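Long-range contacts in fructose-1,6-bisphosphatase (PDB 1XI6), which catalyses the magnesium-dependent hydrolysis of fructose 1,6-bisphosphate to fructose 6-phosphate and phosphate, with weak activity on inositol-1-phosphate: residues F25-M30 against Y125-E130; T129-F133 against F142-K146. One frame throughout, in Å; residues are numbered along the deposited sequence.

Interaction 1. Residues F25-M30 against Y125-E130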
ATOM      1  N   PHE A  25       4.258  12.077 -10.987  1.00 50.00           N
ATOM      2  CA  PHE A  25       4.688  12.172  -9.609  1.00 50.00           C
ATOM      3  C   PHE A  25       6.169  12.501  -9.527  1.00 50.00           C
ATOM      4  O   PHE A  25       6.598  13.205  -8.612  1.00 50.00           O
ATOM      5  CB  PHE A  25       4.410  10.855  -8.893  1.00 50.00           C
ATOM      6  CG  PHE A  25       4.686  10.888  -7.417  1.00 50.00           C
ATOM      7  CD1 PHE A  25       3.641  11.011  -6.512  1.00 50.00           C
ATOM      8  CD2 PHE A  25       5.989  10.783  -6.925  1.00 50.00           C
ATOM      9  CE1 PHE A  25       3.886  11.028  -5.141  1.00 50.00           C
ATOM     10  CE2 PHE A  25       6.247  10.809  -5.559  1.00 50.00           C
ATOM     11  CZ  PHE A  25       5.199  10.926  -4.667  1.00 50.00           C
ATOM     12  N   GLU A  26       6.945  11.987 -10.478  1.00 50.00           N
ATOM     13  CA  GLU A  26       8.389  12.174 -10.468  1.00 50.00           C
ATOM     14  C   GLU A  26       8.747  13.629 -10.737  1.00 50.00           C
ATOM     15  O   GLU A  26       9.680  14.166 -10.136  1.00 50.00           O
ATOM     16  CB  GLU A  26       9.079  11.237 -11.467  1.00 50.00           C
ATOM     17  CG  GLU A  26       9.255   9.787 -10.982  1.00 50.00           C
ATOM     18  CD  GLU A  26      10.481   9.560 -10.076  0.50 50.00           C
ATOM     19  OE1 GLU A  26      10.762   8.379  -9.758  0.50 50.00           O
ATOM     20  OE2 GLU A  26      11.168  10.535  -9.683  0.50 50.00           O
ATOM     21  N   THR A  27       7.988  14.264 -11.625  1.00 50.00           N
ATOM     22  CA  THR A  27       8.267  15.640 -12.040  1.00 50.00           C
ATOM     23  C   THR A  27       7.616  16.682 -11.138  1.00 50.00           C
ATOM     24  O   THR A  27       8.182  17.750 -10.925  1.00 50.00           O
ATOM     25  CB  THR A  27       7.834  15.901 -13.502  1.00 50.00           C
ATOM     26  OG1 THR A  27       6.476  15.487 -13.682  1.00 50.00           O
ATOM     27  CG2 THR A  27       8.734  15.150 -14.472  1.00 50.00           C
ATOM     28  N   THR A  28       6.441  16.351 -10.608  1.00 50.00           N
ATOM     29  CA  THR A  28       5.569  17.301  -9.917  1.00 50.00           C
ATOM     30  C   THR A  28       5.614  17.191  -8.384  1.00 50.00           C
ATOM     31  O   THR A  28       5.591  18.213  -7.700  1.00 50.00           O
ATOM     32  CB  THR A  28       4.117  17.171 -10.448  1.00 50.00           C
ATOM     33  OG1 THR A  28       4.117  17.426 -11.854  1.00 50.00           O
ATOM     34  CG2 THR A  28       3.165  18.143  -9.787  1.00 50.00           C
ATOM     35  N   ILE A  29       5.680  15.979  -7.840  1.00 50.00           N
ATOM     36  CA  ILE A  29       5.692  15.836  -6.377  1.00 50.00           C
ATOM     37  C   ILE A  29       7.094  15.615  -5.773  1.00 50.00           C
ATOM     38  O   ILE A  29       7.364  16.058  -4.665  1.00 50.00           O
ATOM     39  CB  ILE A  29       4.610  14.818  -5.866  1.00 50.00           C
ATOM     40  CG1 ILE A  29       3.218  15.439  -5.952  1.00 50.00           C
ATOM     41  CG2 ILE A  29       4.822  14.439  -4.407  1.00 50.00           C
ATOM     42  CD1 ILE A  29       2.523  15.243  -7.239  1.00 50.00           C
ATOM     43  N   MET A  30       7.981  14.957  -6.512  1.00 50.00           N
ATOM     44  CA  MET A  30       9.345  14.694  -6.034  1.00 50.00           C
ATOM     45  C   MET A  30      10.177  15.930  -5.653  1.00 50.00           C
ATOM     46  O   MET A  30      10.947  15.856  -4.691  1.00 50.00           O
ATOM     47  CB  MET A  30      10.121  13.815  -7.023  1.00 50.00           C
ATOM     48  CG  MET A  30       9.906  12.326  -6.852  1.00 50.00           C
ATOM     49  SD  MET A  30      10.174  11.770  -5.165  1.00 50.00           S
ATOM     50  CE  MET A  30      11.930  12.027  -4.941  1.00 50.00           C
ATOM     51  N   TYR A 125       4.618   2.050  -6.425  1.00 50.00           N
ATOM     52  CA  TYR A 125       5.860   2.622  -6.911  1.00 50.00           C
ATOM     53  C   TYR A 125       6.625   3.293  -5.774  1.00 50.00           C
ATOM     54  O   TYR A 125       6.071   4.116  -5.046  1.00 50.00           O
ATOM     55  CB  TYR A 125       5.641   3.587  -8.085  1.00 50.00           C
ATOM     56  CG  TYR A 125       6.939   4.152  -8.624  1.00 50.00           C
ATOM     57  CD1 TYR A 125       7.288   5.481  -8.403  1.00 50.00           C
ATOM     58  CD2 TYR A 125       7.839   3.342  -9.336  1.00 50.00           C
ATOM     59  CE1 TYR A 125       8.498   5.996  -8.889  1.00 50.00           C
ATOM     60  CE2 TYR A 125       9.052   3.851  -9.823  1.00 50.00           C
ATOM     61  CZ  TYR A 125       9.373   5.176  -9.596  1.00 50.00           C
ATOM     62  OH  TYR A 125      10.555   5.687 -10.079  1.00 50.00           O
ATOM     63  N   GLU A 126       7.897   2.924  -5.640  1.00 50.00           N
ATOM     64  CA  GLU A 126       8.771   3.475  -4.614  1.00 50.00           C
ATOM     65  C   GLU A 126       9.794   4.414  -5.242  1.00 50.00           C
ATOM     66  O   GLU A 126      10.826   3.957  -5.712  1.00 50.00           O
ATOM     67  CB  GLU A 126       9.479   2.360  -3.857  1.00 50.00           C
ATOM     68  CG  GLU A 126      10.040   2.809  -2.552  1.00 50.00           C
ATOM     69  CD  GLU A 126      11.084   1.884  -1.970  1.00 50.00           C
ATOM     70  OE1 GLU A 126      11.264   0.750  -2.455  1.00 50.00           O
ATOM     71  OE2 GLU A 126      11.735   2.319  -1.002  1.00 50.00           O
ATOM     72  N   PRO A 127       9.507   5.732  -5.254  1.00 50.00           N
ATOM     73  CA  PRO A 127      10.351   6.681  -5.988  1.00 50.00           C
ATOM     74  C   PRO A 127      11.847   6.677  -5.640  1.00 50.00           C
ATOM     75  O   PRO A 127      12.657   6.767  -6.556  1.00 50.00           O
ATOM     76  CB  PRO A 127       9.698   8.037  -5.680  1.00 50.00           C
ATOM     77  CG  PRO A 127       8.303   7.704  -5.360  1.00 50.00           C
ATOM     78  CD  PRO A 127       8.372   6.421  -4.611  1.00 50.00           C
ATOM     79  N   MET A 128      12.206   6.548  -4.359  1.00 50.00           N
ATOM     80  CA  MET A 128      13.626   6.573  -3.929  1.00 50.00           C
ATOM     81  C   MET A 128      14.480   5.432  -4.476  1.00 50.00           C
ATOM     82  O   MET A 128      15.683   5.595  -4.667  1.00 50.00           O
ATOM     83  CB  MET A 128      13.762   6.600  -2.399  1.00 50.00           C
ATOM     84  CG  MET A 128      13.280   7.876  -1.720  1.00 50.00           C
ATOM     85  SD  MET A 128      13.838   9.457  -2.405  1.00 50.00           S
ATOM     86  CE  MET A 128      15.595   9.383  -2.079  1.00 50.00           C
ATOM     87  N   THR A 129      13.856   4.281  -4.712  1.00 50.00           N
ATOM     88  CA  THR A 129      14.538   3.104  -5.253  1.00 50.00           C
ATOM     89  C   THR A 129      14.170   2.834  -6.706  1.00 50.00           C
ATOM     90  O   THR A 129      14.731   1.930  -7.322  1.00 50.00           O
ATOM     91  CB  THR A 129      14.197   1.843  -4.454  1.00 50.00           C
ATOM     92  OG1 THR A 129      12.780   1.652  -4.472  1.00 50.00           O
ATOM     93  CG2 THR A 129      14.663   1.959  -3.010  1.00 50.00           C
ATOM     94  N   GLU A 130      13.226   3.616  -7.237  1.00 50.00           N
ATOM     95  CA  GLU A 130      12.643   3.443  -8.589  1.00 50.00           C
ATOM     96  C   GLU A 130      12.010   2.067  -8.819  1.00 50.00           C
ATOM     97  O   GLU A 130      12.084   1.504  -9.906  1.00 50.00           O
ATOM     98  CB  GLU A 130      13.654   3.797  -9.683  1.00 50.00           C
ATOM     99  CG  GLU A 130      14.003   5.274  -9.709  1.00 50.00           C
ATOM    100  CD  GLU A 130      14.947   5.652 -10.844  1.00 50.00           C
ATOM    101  OE1 GLU A 130      15.149   6.871 -11.064  1.00 50.00           O
ATOM    102  OE2 GLU A 130      15.490   4.745 -11.518  1.00 50.00           O
TER
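The Pro-127 ring packs against Phe-25 of helix 11-28 and Met-30 just beyond it. The proline CG lies 3.7 Å from CE2 of Phe-25, and its CB lies 3.8 Å from SD of Met-30. Met-30 also reaches further along the turn: its CE is 4.1 Å from SD of Met-128, at the exposed edge of the contact. The single hydrogen bond runs from Tyr-125 OH to Glu-26 OE1, at 2.7 Å. The carboxylate meets the tyrosine at the edge of its ring, so a polar link borders the apolar patch. Phe-107 touches Met-30, Pro-127 and Met-128 and extends that patch. Within 125-130, Thr-129 OG1 donates to Glu-126 OE1 at 2.7 Å, across the turn that follows strand 118-126. Phe-25 also lies close to Leu-94, a magnesium ligand by similarity. The end of the N-terminal helix meets the turn after a strand of the large sheet, as in the layered alpha/beta fold of the inositol monophosphatase superfamily, close to the predicted metal site.

Interaction 2. Residues T129-F133 against F142-K146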
ATOM      1  N   THR A 129      13.856   4.281  -4.712  1.00 50.00           N
ATOM      2  CA  THR A 129      14.538   3.104  -5.253  1.00 50.00           C
ATOM      3  C   THR A 129      14.170   2.834  -6.706  1.00 50.00           C
ATOM      4  O   THR A 129      14.731   1.930  -7.322  1.00 50.00           O
ATOM      5  CB  THR A 129      14.197   1.843  -4.454  1.00 50.00           C
ATOM      6  OG1 THR A 129      12.780   1.652  -4.472  1.00 50.00           O
ATOM      7  CG2 THR A 129      14.663   1.959  -3.010  1.00 50.00           C
ATOM      8  N   GLU A 130      13.226   3.616  -7.237  1.00 50.00           N
ATOM      9  CA  GLU A 130      12.643   3.443  -8.589  1.00 50.00           C
ATOM     10  C   GLU A 130      12.010   2.067  -8.819  1.00 50.00           C
ATOM     11  O   GLU A 130      12.084   1.504  -9.906  1.00 50.00           O
ATOM     12  CB  GLU A 130      13.654   3.797  -9.683  1.00 50.00           C
ATOM     13  CG  GLU A 130      14.003   5.274  -9.709  1.00 50.00           C
ATOM     14  CD  GLU A 130      14.947   5.652 -10.844  1.00 50.00           C
ATOM     15  OE1 GLU A 130      15.149   6.871 -11.064  1.00 50.00           O
ATOM     16  OE2 GLU A 130      15.490   4.745 -11.518  1.00 50.00           O
ATOM     17  N   ARG A 131      11.385   1.543  -7.772  1.00 50.00           N
ATOM     18  CA  ARG A 131      10.866   0.187  -7.773  1.00 50.00           C
ATOM     19  C   ARG A 131       9.404   0.146  -8.149  1.00 50.00           C
ATOM     20  O   ARG A 131       8.580   0.828  -7.546  1.00 50.00           O
ATOM     21  CB  ARG A 131      11.072  -0.461  -6.411  1.00 50.00           C
ATOM     22  CG  ARG A 131      12.476  -0.947  -6.191  1.00 50.00           C
ATOM     23  CD  ARG A 131      12.508  -1.822  -4.992  1.00 50.00           C
ATOM     24  NE  ARG A 131      13.865  -2.107  -4.556  1.00 50.00           N
ATOM     25  CZ  ARG A 131      14.333  -1.846  -3.342  1.00 50.00           C
ATOM     26  NH1 ARG A 131      15.580  -2.154  -3.050  1.00 50.00           N
ATOM     27  NH2 ARG A 131      13.563  -1.289  -2.419  1.00 50.00           N
ATOM     28  N   PHE A 132       9.102  -0.673  -9.148  1.00 50.00           N
ATOM     29  CA  PHE A 132       7.754  -0.799  -9.670  1.00 50.00           C
ATOM     30  C   PHE A 132       7.185  -2.156  -9.306  1.00 50.00           C
ATOM     31  O   PHE A 132       7.486  -3.147  -9.944  1.00 50.00           O
ATOM     32  CB  PHE A 132       7.764  -0.562 -11.181  1.00 50.00           C
ATOM     33  CG  PHE A 132       6.403  -0.559 -11.815  1.00 50.00           C
ATOM     34  CD1 PHE A 132       5.358   0.179 -11.272  1.00 50.00           C
ATOM     35  CD2 PHE A 132       6.173  -1.285 -12.977  1.00 50.00           C
ATOM     36  CE1 PHE A 132       4.104   0.179 -11.866  1.00 50.00           C
ATOM     37  CE2 PHE A 132       4.926  -1.292 -13.583  1.00 50.00           C
ATOM     38  CZ  PHE A 132       3.890  -0.560 -13.030  1.00 50.00           C
ATOM     39  N   PHE A 133       6.377  -2.186  -8.255  1.00 50.00           N
ATOM     40  CA  PHE A 133       5.757  -3.420  -7.789  1.00 50.00           C
ATOM     41  C   PHE A 133       4.408  -3.625  -8.458  1.00 50.00           C
ATOM     42  O   PHE A 133       3.592  -2.705  -8.536  1.00 50.00           O
ATOM     43  CB  PHE A 133       5.543  -3.405  -6.275  1.00 50.00           C
ATOM     44  CG  PHE A 133       6.801  -3.316  -5.470  1.00 50.00           C
ATOM     45  CD1 PHE A 133       7.300  -2.075  -5.066  1.00 50.00           C
ATOM     46  CD2 PHE A 133       7.477  -4.474  -5.078  1.00 50.00           C
ATOM     47  CE1 PHE A 133       8.465  -1.987  -4.306  1.00 50.00           C
ATOM     48  CE2 PHE A 133       8.640  -4.402  -4.316  1.00 50.00           C
ATOM     49  CZ  PHE A 133       9.139  -3.159  -3.929  1.00 50.00           C
ATOM     50  N   PHE A 142       5.150  -9.019  -9.119  1.00 50.00           N
ATOM     51  CA  PHE A 142       6.320  -8.619  -9.897  1.00 50.00           C
ATOM     52  C   PHE A 142       6.964  -7.354  -9.325  1.00 50.00           C
ATOM     53  O   PHE A 142       6.280  -6.477  -8.806  1.00 50.00           O
ATOM     54  CB  PHE A 142       5.926  -8.373 -11.358  1.00 50.00           C
ATOM     55  CG  PHE A 142       5.365  -9.582 -12.045  1.00 50.00           C
ATOM     56  CD1 PHE A 142       6.209 -10.451 -12.750  1.00 50.00           C
ATOM     57  CD2 PHE A 142       3.994  -9.868 -11.984  1.00 50.00           C
ATOM     58  CE1 PHE A 142       5.696 -11.590 -13.387  1.00 50.00           C
ATOM     59  CE2 PHE A 142       3.467 -11.006 -12.617  1.00 50.00           C
ATOM     60  CZ  PHE A 142       4.323 -11.865 -13.322  1.00 50.00           C
ATOM     61  N   LEU A 143       8.286  -7.280  -9.426  1.00 50.00           N
ATOM     62  CA  LEU A 143       9.037  -6.059  -9.165  1.00 50.00           C
ATOM     63  C   LEU A 143       9.832  -5.756 -10.422  1.00 50.00           C
ATOM     64  O   LEU A 143      10.599  -6.586 -10.878  1.00 50.00           O
ATOM     65  CB  LEU A 143       9.952  -6.232  -7.943  1.00 50.00           C
ATOM     66  CG  LEU A 143      11.103  -5.248  -7.696  1.00 50.00           C
ATOM     67  CD1 LEU A 143      10.581  -3.844  -7.490  1.00 50.00           C
ATOM     68  CD2 LEU A 143      11.895  -5.676  -6.492  1.00 50.00           C
ATOM     69  N   ASN A 144       9.644  -4.566 -10.980  1.00 50.00           N
ATOM     70  CA  ASN A 144      10.216  -4.191 -12.288  1.00 50.00           C
ATOM     71  C   ASN A 144      10.150  -5.327 -13.318  1.00 50.00           C
ATOM     72  O   ASN A 144      11.162  -5.668 -13.933  1.00 50.00           O
ATOM     73  CB  ASN A 144      11.673  -3.703 -12.165  1.00 50.00           C
ATOM     74  CG  ASN A 144      11.844  -2.550 -11.197  1.00 50.00           C
ATOM     75  OD1 ASN A 144      10.978  -1.688 -11.064  1.00 50.00           O
ATOM     76  ND2 ASN A 144      12.977  -2.529 -10.518  1.00 50.00           N
ATOM     77  N   GLY A 145       8.971  -5.924 -13.478  1.00 50.00           N
ATOM     78  CA  GLY A 145       8.775  -6.983 -14.462  1.00 50.00           C
ATOM     79  C   GLY A 145       9.119  -8.409 -14.048  1.00 50.00           C
ATOM     80  O   GLY A 145       8.576  -9.354 -14.621  1.00 50.00           O
ATOM     81  N   LYS A 146      10.008  -8.577 -13.071  1.00 50.00           N
ATOM     82  CA  LYS A 146      10.516  -9.904 -12.713  1.00 50.00           C
ATOM     83  C   LYS A 146       9.745 -10.494 -11.535  1.00 50.00           C
ATOM     84  O   LYS A 146       9.569  -9.828 -10.501  1.00 50.00           O
ATOM     85  CB  LYS A 146      12.023  -9.856 -12.414  1.00 50.00           C
ATOM     86  CG  LYS A 146      12.895  -9.423 -13.603  1.00 50.00           C
TER
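Two hydrogen bonds join the segments, and both use Phe-132 and Asn-144. Asn-144 N donates to Phe-132 O at 2.8 Å. In return, Phe-132 N donates to the side-chain OD1 of Asn-144 at 2.9 Å. The asparagine side chain thus extends the pairing where the second strand turns away. Two CA-H...O contacts lie beside these bonds: Leu-143 CA to Phe-132 O at 3.4 Å, and Phe-133 CA to Phe-142 O at 3.3 Å. They fit the antiparallel non-hydrogen-bonded pair of Phe-133 and Leu-143. The apolar contacts centre on Leu-143. Its CD1 sits over the face of the Phe-133 ring, 3.9 Å from the centroid, in a CH-pi contact. The same CD1 is 3.6 Å from CB of Arg-131, whose guanidinium pairs with Glu-126. A type I' turn from Leu-143 to Lys-146 then reverses the chain, with Asn-144 and Gly-145 both at positive phi, as this turn requires. Strand 131-136 runs between strands 118-126 and 140-143 in the sheet. Met-193 of helix 184-193 covers Phe-133 and Leu-143, while Phe-132 packs on Tyr-121 and Ile-123 of strand 118-126.

Overall arrangement
From the N terminus, helix 11-28 comes first. Interaction 1 joins its end to the turn after strand 118-126 and closes a loop of 94 intervening residues. Interaction 2 closes a much shorter one, the hairpin of strands 131-136 and 140-143. The contacts neither nest nor cross. They follow one another and share Thr-129 and Glu-130. At this junction Glu-130 and Arg-131 both face Glu-126, forming a G1 beta bulge. The Glu-126 OE1 to Arg-131 NH2 salt bridge, at 3.1 Å, links the two contacts directly. Together they connect the N-terminal helix, through adjacent strands of the large sheet, to the hairpin near its far edge.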